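Long-range contacts in ORF10 (Moritella marina, PDB 6RIW), which probably elongates acyl chains by decarboxylative condensation, as the ketosynthase–chain length factor didomain of a polyunsaturated fatty acid synthase: residues 96-101 with 263-267; 144-148 with 918-922; 687-693 with 745-751. One frame throughout, in Å; residues are numbered along the deposited sequence.

From the N terminus, contact 1 opens first, at 96-101, and closes at 263-267, fixing helix 88-104 on a strand of the ketosynthase half. Contact 2 starts inside that loop, at 144-148, but closes only at 918-922, so the two cross; contact 2 joins a ketosynthase helix to a short helix near the end of the modelled chain. Contact 3, 687-693 with 745-751, pairs two strands of the chain length factor half. It follows contact 1 in series and is nested within the long loop of contact 2. Contacts 1 and 3 reach one continuous sheet spanning both halves, their centres about 32 Å apart, whereas the centres of contacts 1 and 2 are about 50 Å apart.

Contact 1 of 3, residues 96-101 with 263-267; sequences VTKQAL and AGMMV
In the thiolase fold of the ketosynthase half, a helix packs on a β-sheet, roughly along the strand: helical 96-101 lies on extended 263-267. The two short axes approach to 7.5 Å and cross at -32°, running in roughly the same direction. V96 stands nearest M265 (CA to CA 5.6 Å) and A100 nearest M266 (6.1 Å). One turn of helix separates V96 from A100, with A100 N bonded to V96 O at 2.9 Å, so both point their CB atoms at the strand. On the strand, alternation turns A263, M265 and V267 to the helix and M266 away; G264 has no side chain.

V96, in rotamer m, buries the most surface. Its CG2 rests 3.7 Å from M265 CB and 4.1 Å from A263 CB, while its CG1 lies 3.8 Å from A263 O. M265 (t, p, p) is long and flexible enough to extend along the flank of the helix, its CE 3.7 Å from T97 OG1, while the T97 hydroxyl bonds back to G93 within the helix; M265 also touches L219 of the neighbouring strand 217-224. A100 keeps the helix close because it is small, its CB 4.0 Å from M265 CB. V267, in rotamer t, fills the far end: its CG2 lies 3.9 Å from A100 CB, 4.1 Å from L101 CD2 and 3.5 Å from A100 O.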
loop_
_atom_site.group_PDB
_atom_site.type_symbol
_atom_site.label_atom_id
_atom_site.label_comp_id
_atom_site.label_asym_id
_atom_site.label_seq_id
_atom_site.Cartn_x
_atom_site.Cartn_y
_atom_site.Cartn_z
ATOM N N VAL A 96 -0.831 -16.634 -8.799
ATOM C CA VAL A 96 -2.124 -16.976 -8.199
ATOM C C VAL A 96 -3.286 -16.434 -9.030
ATOM O O VAL A 96 -4.384 -17.001 -8.996
ATOM C CB VAL A 96 -2.230 -16.517 -6.729
ATOM C CG1 VAL A 96 -1.196 -17.278 -5.871
ATOM C CG2 VAL A 96 -2.090 -14.974 -6.598
ATOM N N THR A 97 -3.077 -15.365 -9.803
ATOM C CA THR A 97 -4.131 -14.904 -10.706
ATOM C C THR A 97 -4.421 -15.942 -11.789
ATOM O O THR A 97 -5.582 -16.319 -12.006
ATOM C CB THR A 97 -3.742 -13.567 -11.329
ATOM O OG1 THR A 97 -3.742 -12.567 -10.307
ATOM C CG2 THR A 97 -4.782 -13.152 -12.370
ATOM N N LYS A 98 -3.379 -16.406 -12.478
ATOM C CA LYS A 98 -3.542 -17.409 -13.532
ATOM C C LYS A 98 -4.164 -18.680 -12.975
ATOM O O LYS A 98 -5.084 -19.254 -13.577
ATOM C CB LYS A 98 -2.186 -17.724 -14.172
ATOM C CG LYS A 98 -2.241 -18.531 -15.475
ATOM C CD LYS A 98 -1.115 -18.069 -16.395
ATOM C CE LYS A 98 -0.623 -19.145 -17.337
ATOM N NZ LYS A 98 0.883 -19.085 -17.384
ATOM N N GLN A 99 -3.663 -19.139 -11.828
ATOM C CA GLN A 99 -4.163 -20.385 -11.256
ATOM C C GLN A 99 -5.617 -20.248 -10.828
ATOM O O GLN A 99 -6.421 -21.165 -11.042
ATOM C CB GLN A 99 -3.294 -20.810 -10.067
ATOM C CG GLN A 99 -1.851 -21.226 -10.450
ATOM C CD GLN A 99 -1.817 -22.434 -11.373
ATOM O OE1 GLN A 99 -2.438 -23.456 -11.097
ATOM N NE2 GLN A 99 -1.103 -22.312 -12.481
ATOM N N ALA A 100 -5.973 -19.115 -10.219
ATOM C CA ALA A 100 -7.345 -18.940 -9.756
ATOM C C ALA A 100 -8.308 -18.823 -10.926
ATOM O O ALA A 100 -9.393 -19.410 -10.894
ATOM C CB ALA A 100 -7.461 -17.715 -8.842
ATOM N N LEU A 101 -7.946 -18.059 -11.964
ATOM C CA LEU A 101 -8.824 -17.950 -13.124
ATOM C C LEU A 101 -8.932 -19.283 -13.858
ATOM O O LEU A 101 -10.018 -19.667 -14.313
ATOM C CB LEU A 101 -8.319 -16.855 -14.058
ATOM C CG LEU A 101 -8.708 -15.471 -13.532
ATOM C CD1 LEU A 101 -8.060 -14.416 -14.388
ATOM C CD2 LEU A 101 -10.222 -15.318 -13.526
ATOM N N ALA A 263 1.164 -15.407 -1.326
ATOM C CA ALA A 263 0.107 -14.765 -2.097
ATOM C C ALA A 263 -1.094 -15.691 -2.189
ATOM O O ALA A 263 -0.969 -16.911 -2.066
ATOM C CB ALA A 263 0.580 -14.391 -3.511
ATOM N N GLY A 264 -2.264 -15.089 -2.397
ATOM C CA GLY A 264 -3.473 -15.856 -2.633
ATOM C C GLY A 264 -4.435 -15.076 -3.503
ATOM O O GLY A 264 -4.389 -13.845 -3.562
ATOM N N MET A 265 -5.318 -15.801 -4.179
ATOM C CA MET A 265 -6.315 -15.135 -5.010
ATOM C C MET A 265 -7.603 -15.948 -5.033
ATOM O O MET A 265 -7.564 -17.175 -5.096
ATOM C CB MET A 265 -5.796 -14.939 -6.444
ATOM C CG MET A 265 -6.612 -13.958 -7.282
ATOM S SD MET A 265 -6.525 -12.214 -6.758
ATOM C CE MET A 265 -4.739 -11.884 -6.849
ATOM N N MET A 266 -8.740 -15.251 -5.022
ATOM C CA MET A 266 -10.043 -15.887 -5.183
ATOM C C MET A 266 -10.820 -15.208 -6.304
ATOM O O MET A 266 -10.659 -14.007 -6.550
ATOM C CB MET A 266 -10.845 -15.799 -3.904
ATOM C CG MET A 266 -10.484 -16.824 -2.849
ATOM S SD MET A 266 -10.953 -16.154 -1.235
ATOM C CE MET A 266 -12.357 -15.174 -1.738
ATOM N N VAL A 267 -11.685 -15.978 -6.971
ATOM C CA VAL A 267 -12.564 -15.473 -8.027
ATOM C C VAL A 267 -13.987 -15.449 -7.484
ATOM O O VAL A 267 -14.479 -16.477 -6.997
ATOM C CB VAL A 267 -12.496 -16.341 -9.302
ATOM C CG1 VAL A 267 -13.336 -15.697 -10.400
ATOM C CG2 VAL A 267 -11.072 -16.556 -9.749
#

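Contact 2 of 3, residues 144-148 with 918-922; sequences ALKAV and SNAIV
A144 presses its methyl against I921 and V922, with A144 CB 3.7 Å from I921 CG2 and 3.9 Å from V922 CG1. Both segments are α-helical and run in roughly the same N-to-C direction, their short axes 9.1 Å apart at closest approach and crossing at -26°. The register is set where A144 faces S918; alanine suits that narrow point because its methyl lets the two CA atoms approach to 5.4 Å. S918 adds a small polar side chain there, its OG 4.1 Å from A144 CB.

One turn further on, V148 (rotamer t) takes the same helical face as A144, whose O accepts a hydrogen bond from V148 N at 3.0 Å. V148 CG2 packs 3.6 Å from V922 CA and 4.2 Å from V922 CG1. I921 (m, t) directs its CB at the partner helix and buries most on its side, also meeting L145 (m, t), whose CD2 is 4.0 Å from I921 CG2. At the solvent margin, A147 CB lies 4.1 Å from V922 CG1. No hydrogen bond joins the segments, so they meet mainly through apolar packing.

Far from the metal site, it docks the short helix 917-922 on the C-terminal end of helix 129-148 of the ketosynthase half; V148 also touches L929 and K933 of helix 929-934, while L145 meets F153 in a loop.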
loop_
_atom_site.group_PDB
_atom_site.type_symbol
_atom_site.label_atom_id
_atom_site.label_comp_id
_atom_site.label_asym_id
_atom_site.label_seq_id
_atom_site.Cartn_x
_atom_site.Cartn_y
_atom_site.Cartn_z
ATOM N N ALA A 144 32.797 9.690 0.468
ATOM C CA ALA A 144 33.169 10.296 1.745
ATOM C C ALA A 144 34.303 9.522 2.409
ATOM O O ALA A 144 35.237 10.120 2.961
ATOM C CB ALA A 144 31.960 10.352 2.680
ATOM N N LEU A 145 34.226 8.188 2.391
ATOM C CA LEU A 145 35.281 7.376 2.996
ATOM C C LEU A 145 36.599 7.468 2.230
ATOM O O LEU A 145 37.670 7.383 2.849
ATOM C CB LEU A 145 34.812 5.917 3.117
ATOM C CG LEU A 145 33.747 5.702 4.207
ATOM C CD1 LEU A 145 33.155 4.289 4.222
ATOM C CD2 LEU A 145 34.251 6.084 5.592
ATOM N N LYS A 146 36.559 7.626 0.902
ATOM C CA LYS A 146 37.782 7.956 0.167
ATOM C C LYS A 146 38.418 9.234 0.706
ATOM O O LYS A 146 39.644 9.306 0.892
ATOM C CB LYS A 146 37.489 8.122 -1.326
ATOM C CG LYS A 146 37.179 6.840 -2.101
ATOM C CD LYS A 146 36.989 7.199 -3.567
ATOM C CE LYS A 146 37.249 6.008 -4.493
ATOM N NZ LYS A 146 36.241 4.905 -4.297
ATOM N N ALA A 147 37.598 10.262 0.963
ATOM C CA ALA A 147 38.135 11.532 1.451
ATOM C C ALA A 147 38.704 11.400 2.855
ATOM O O ALA A 147 39.667 12.098 3.202
ATOM C CB ALA A 147 37.049 12.615 1.419
ATOM N N VAL A 148 38.145 10.512 3.671
ATOM C CA VAL A 148 38.576 10.373 5.057
ATOM C C VAL A 148 39.778 9.439 5.179
ATOM O O VAL A 148 40.749 9.746 5.882
ATOM C CB VAL A 148 37.397 9.890 5.927
ATOM C CG1 VAL A 148 37.868 9.504 7.301
ATOM C CG2 VAL A 148 36.339 10.990 6.035
ATOM N N SER A 918 27.480 13.160 3.308
ATOM C CA SER A 918 28.922 13.308 3.173
ATOM C C SER A 918 29.498 14.102 4.340
ATOM O O SER A 918 30.495 13.696 4.949
ATOM C CB SER A 918 29.265 13.966 1.844
ATOM O OG SER A 918 30.672 14.087 1.708
ATOM N N ASN A 919 28.858 15.225 4.687
ATOM C CA ASN A 919 29.355 16.047 5.787
ATOM C C ASN A 919 29.419 15.260 7.087
ATOM O O ASN A 919 30.351 15.441 7.884
ATOM C CB ASN A 919 28.460 17.278 5.978
ATOM C CG ASN A 919 28.679 18.332 4.923
ATOM O OD1 ASN A 919 29.568 18.213 4.067
ATOM N ND2 ASN A 919 27.869 19.386 4.975
ATOM N N ALA A 920 28.398 14.432 7.353
ATOM C CA ALA A 920 28.354 13.663 8.588
ATOM C C ALA A 920 29.524 12.696 8.690
ATOM O O ALA A 920 29.978 12.392 9.792
ATOM C CB ALA A 920 27.038 12.894 8.700
ATOM N N ILE A 921 30.014 12.199 7.567
ATOM C CA ILE A 921 31.163 11.299 7.574
ATOM C C ILE A 921 32.479 12.077 7.533
ATOM O O ILE A 921 33.342 11.885 8.397
ATOM C CB ILE A 921 31.024 10.307 6.392
ATOM C CG1 ILE A 921 29.778 9.441 6.595
ATOM C CG2 ILE A 921 32.275 9.450 6.234
ATOM C CD1 ILE A 921 29.307 8.696 5.328
ATOM N N VAL A 922 32.635 12.997 6.569
ATOM C CA VAL A 922 33.923 13.663 6.369
ATOM C C VAL A 922 34.262 14.576 7.541
ATOM O O VAL A 922 35.441 14.780 7.845
ATOM C CB VAL A 922 33.984 14.453 5.040
ATOM C CG1 VAL A 922 33.801 13.542 3.821
ATOM C CG2 VAL A 922 33.001 15.590 5.040
#

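Contact 3 of 3, residues 687-693 with 745-751; sequences AVIIAAV and AAAIVVK
I690, I748 and V750 form the apolar centre on one face of this antiparallel strand pair: I690 CB lies 4.0 Å from I748 CG1, and I690 CD1 4.4 Å from V750 CG2. V688 and the small A692 and A746 continue that face, with V688 CB 4.0 Å from V750 CG2. Helices 668-682 and 841-854 cover it, consistent with the central helical layer of the thiolase fold in the chain length factor half. The opposite face pairs I689 CG1 with V749 CG2 (4.3 Å), A691 CB with A747 CB (3.9 Å) and V693 CG2 with A745 CB (3.8 Å). Alanines suit the A691-A747 pair, where the CA atoms close to 4.0 Å.

The axes run 171° apart. V688-V750, I690-I748 and A692-A746 are hydrogen-bonded pairs, each with two bonds: V688 N to V750 O 3.1 Å and V750 N to V688 O 3.0 Å, I690 N to I748 O and I748 N to I690 O both 2.9 Å, A692 N to A746 O 2.8 Å and A746 N to A692 O 2.9 Å. I689-V749 and A691-A747, alternating with them, and V693-A745 beyond A692-A746 are non-hydrogen-bonded. At the outer end, partly exposed K751 has its CG 3.8 Å from A687 CB.

Main-chain bonds fix the register, valine and isoleucine suit the extended backbone and make both faces apolar, and small A692 and A746 let the helices approach.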
loop_
_atom_site.group_PDB
_atom_site.type_symbol
_atom_site.label_atom_id
_atom_site.label_comp_id
_atom_site.label_asym_id
_atom_site.label_seq_id
_atom_site.Cartn_x
_atom_site.Cartn_y
_atom_site.Cartn_z
ATOM N N ALA A 687 -19.502 9.755 6.074
ATOM C CA ALA A 687 -18.627 10.619 5.281
ATOM C C ALA A 687 -17.366 9.834 4.975
ATOM O O ALA A 687 -17.072 8.829 5.632
ATOM C CB ALA A 687 -18.254 11.922 5.999
ATOM N N VAL A 688 -16.615 10.309 3.983
ATOM C CA VAL A 688 -15.337 9.699 3.625
ATOM C C VAL A 688 -14.306 10.806 3.492
ATOM O O VAL A 688 -14.543 11.800 2.792
ATOM C CB VAL A 688 -15.425 8.888 2.317
ATOM C CG1 VAL A 688 -14.036 8.376 1.902
ATOM C CG2 VAL A 688 -16.423 7.733 2.446
ATOM N N ILE A 689 -13.199 10.666 4.212
ATOM C CA ILE A 689 -12.045 11.537 4.025
ATOM C C ILE A 689 -11.190 10.877 2.962
ATOM O O ILE A 689 -10.818 9.706 3.108
ATOM C CB ILE A 689 -11.247 11.701 5.326
ATOM C CG1 ILE A 689 -12.123 12.297 6.428
ATOM C CG2 ILE A 689 -10.014 12.550 5.079
ATOM C CD1 ILE A 689 -11.379 12.561 7.726
ATOM N N ILE A 690 -10.881 11.603 1.890
ATOM C CA ILE A 690 -9.907 11.112 0.912
ATOM C C ILE A 690 -8.675 11.992 1.034
ATOM O O ILE A 690 -8.727 13.178 0.708
ATOM C CB ILE A 690 -10.438 11.123 -0.522
ATOM C CG1 ILE A 690 -11.741 10.312 -0.603
ATOM C CG2 ILE A 690 -9.340 10.534 -1.455
ATOM C CD1 ILE A 690 -12.373 10.306 -1.996
ATOM N N ALA A 691 -7.582 11.428 1.532
ATOM C CA ALA A 691 -6.332 12.167 1.632
ATOM C C ALA A 691 -5.345 11.598 0.624
ATOM O O ALA A 691 -5.502 10.481 0.105
ATOM C CB ALA A 691 -5.757 12.109 3.057
ATOM N N ALA A 692 -4.339 12.387 0.306
ATOM C CA ALA A 692 -3.374 11.945 -0.688
ATOM C C ALA A 692 -2.038 12.539 -0.307
ATOM O O ALA A 692 -1.984 13.690 0.118
ATOM C CB ALA A 692 -3.756 12.403 -2.097
ATOM N N VAL A 693 -0.960 11.782 -0.491
ATOM C CA VAL A 693 0.361 12.316 -0.178
ATOM C C VAL A 693 1.378 11.655 -1.092
ATOM O O VAL A 693 1.334 10.440 -1.326
ATOM C CB VAL A 693 0.730 12.121 1.308
ATOM C CG1 VAL A 693 0.630 10.654 1.724
ATOM C CG2 VAL A 693 2.128 12.668 1.602
ATOM N N ALA A 745 0.767 17.140 -0.233
ATOM C CA ALA A 745 -0.300 16.335 0.344
ATOM C C ALA A 745 -1.564 17.179 0.325
ATOM O O ALA A 745 -1.494 18.407 0.368
ATOM C CB ALA A 745 0.038 15.885 1.781
ATOM N N ALA A 746 -2.714 16.517 0.238
ATOM C CA ALA A 746 -3.966 17.263 0.274
ATOM C C ALA A 746 -5.081 16.302 0.649
ATOM O O ALA A 746 -4.909 15.075 0.597
ATOM C CB ALA A 746 -4.241 17.956 -1.082
ATOM N N ALA A 747 -6.231 16.864 1.042
ATOM C CA ALA A 747 -7.327 16.019 1.485
ATOM C C ALA A 747 -8.649 16.705 1.199
ATOM O O ALA A 747 -8.722 17.942 1.119
ATOM C CB ALA A 747 -7.227 15.675 2.991
ATOM N N ILE A 748 -9.685 15.881 0.992
ATOM C CA ILE A 748 -11.052 16.360 0.818
ATOM C C ILE A 748 -11.968 15.485 1.659
ATOM O O ILE A 748 -11.647 14.347 2.002
ATOM C CB ILE A 748 -11.522 16.346 -0.661
ATOM C CG1 ILE A 748 -11.530 14.934 -1.242
ATOM C CG2 ILE A 748 -10.710 17.327 -1.502
ATOM C CD1 ILE A 748 -12.130 14.880 -2.687
ATOM N N VAL A 749 -13.118 16.048 2.010
ATOM C CA VAL A 749 -14.191 15.324 2.675
ATOM C C VAL A 749 -15.351 15.288 1.703
ATOM O O VAL A 749 -15.721 16.328 1.150
ATOM C CB VAL A 749 -14.615 16.002 3.991
ATOM C CG1 VAL A 749 -15.828 15.279 4.577
ATOM C CG2 VAL A 749 -13.456 16.076 4.993
ATOM N N VAL A 750 -15.912 14.101 1.481
ATOM C CA VAL A 750 -17.042 13.944 0.582
ATOM C C VAL A 750 -18.202 13.292 1.334
ATOM O O VAL A 750 -18.019 12.455 2.224
ATOM C CB VAL A 750 -16.688 13.142 -0.696
ATOM C CG1 VAL A 750 -15.684 13.914 -1.566
ATOM C CG2 VAL A 750 -16.162 11.714 -0.359
ATOM N N LYS A 751 -19.411 13.689 0.959
ATOM C CA LYS A 751 -20.655 13.075 1.404
ATOM C C LYS A 751 -21.568 12.963 0.197
ATOM O O LYS A 751 -21.401 13.709 -0.777
ATOM C CB LYS A 751 -21.346 13.921 2.483
ATOM C CG LYS A 751 -20.801 13.764 3.910
ATOM C CD LYS A 751 -21.726 14.563 4.854
ATOM C CE LYS A 751 -21.433 14.369 6.320
ATOM N NZ LYS A 751 -22.389 15.209 7.119
#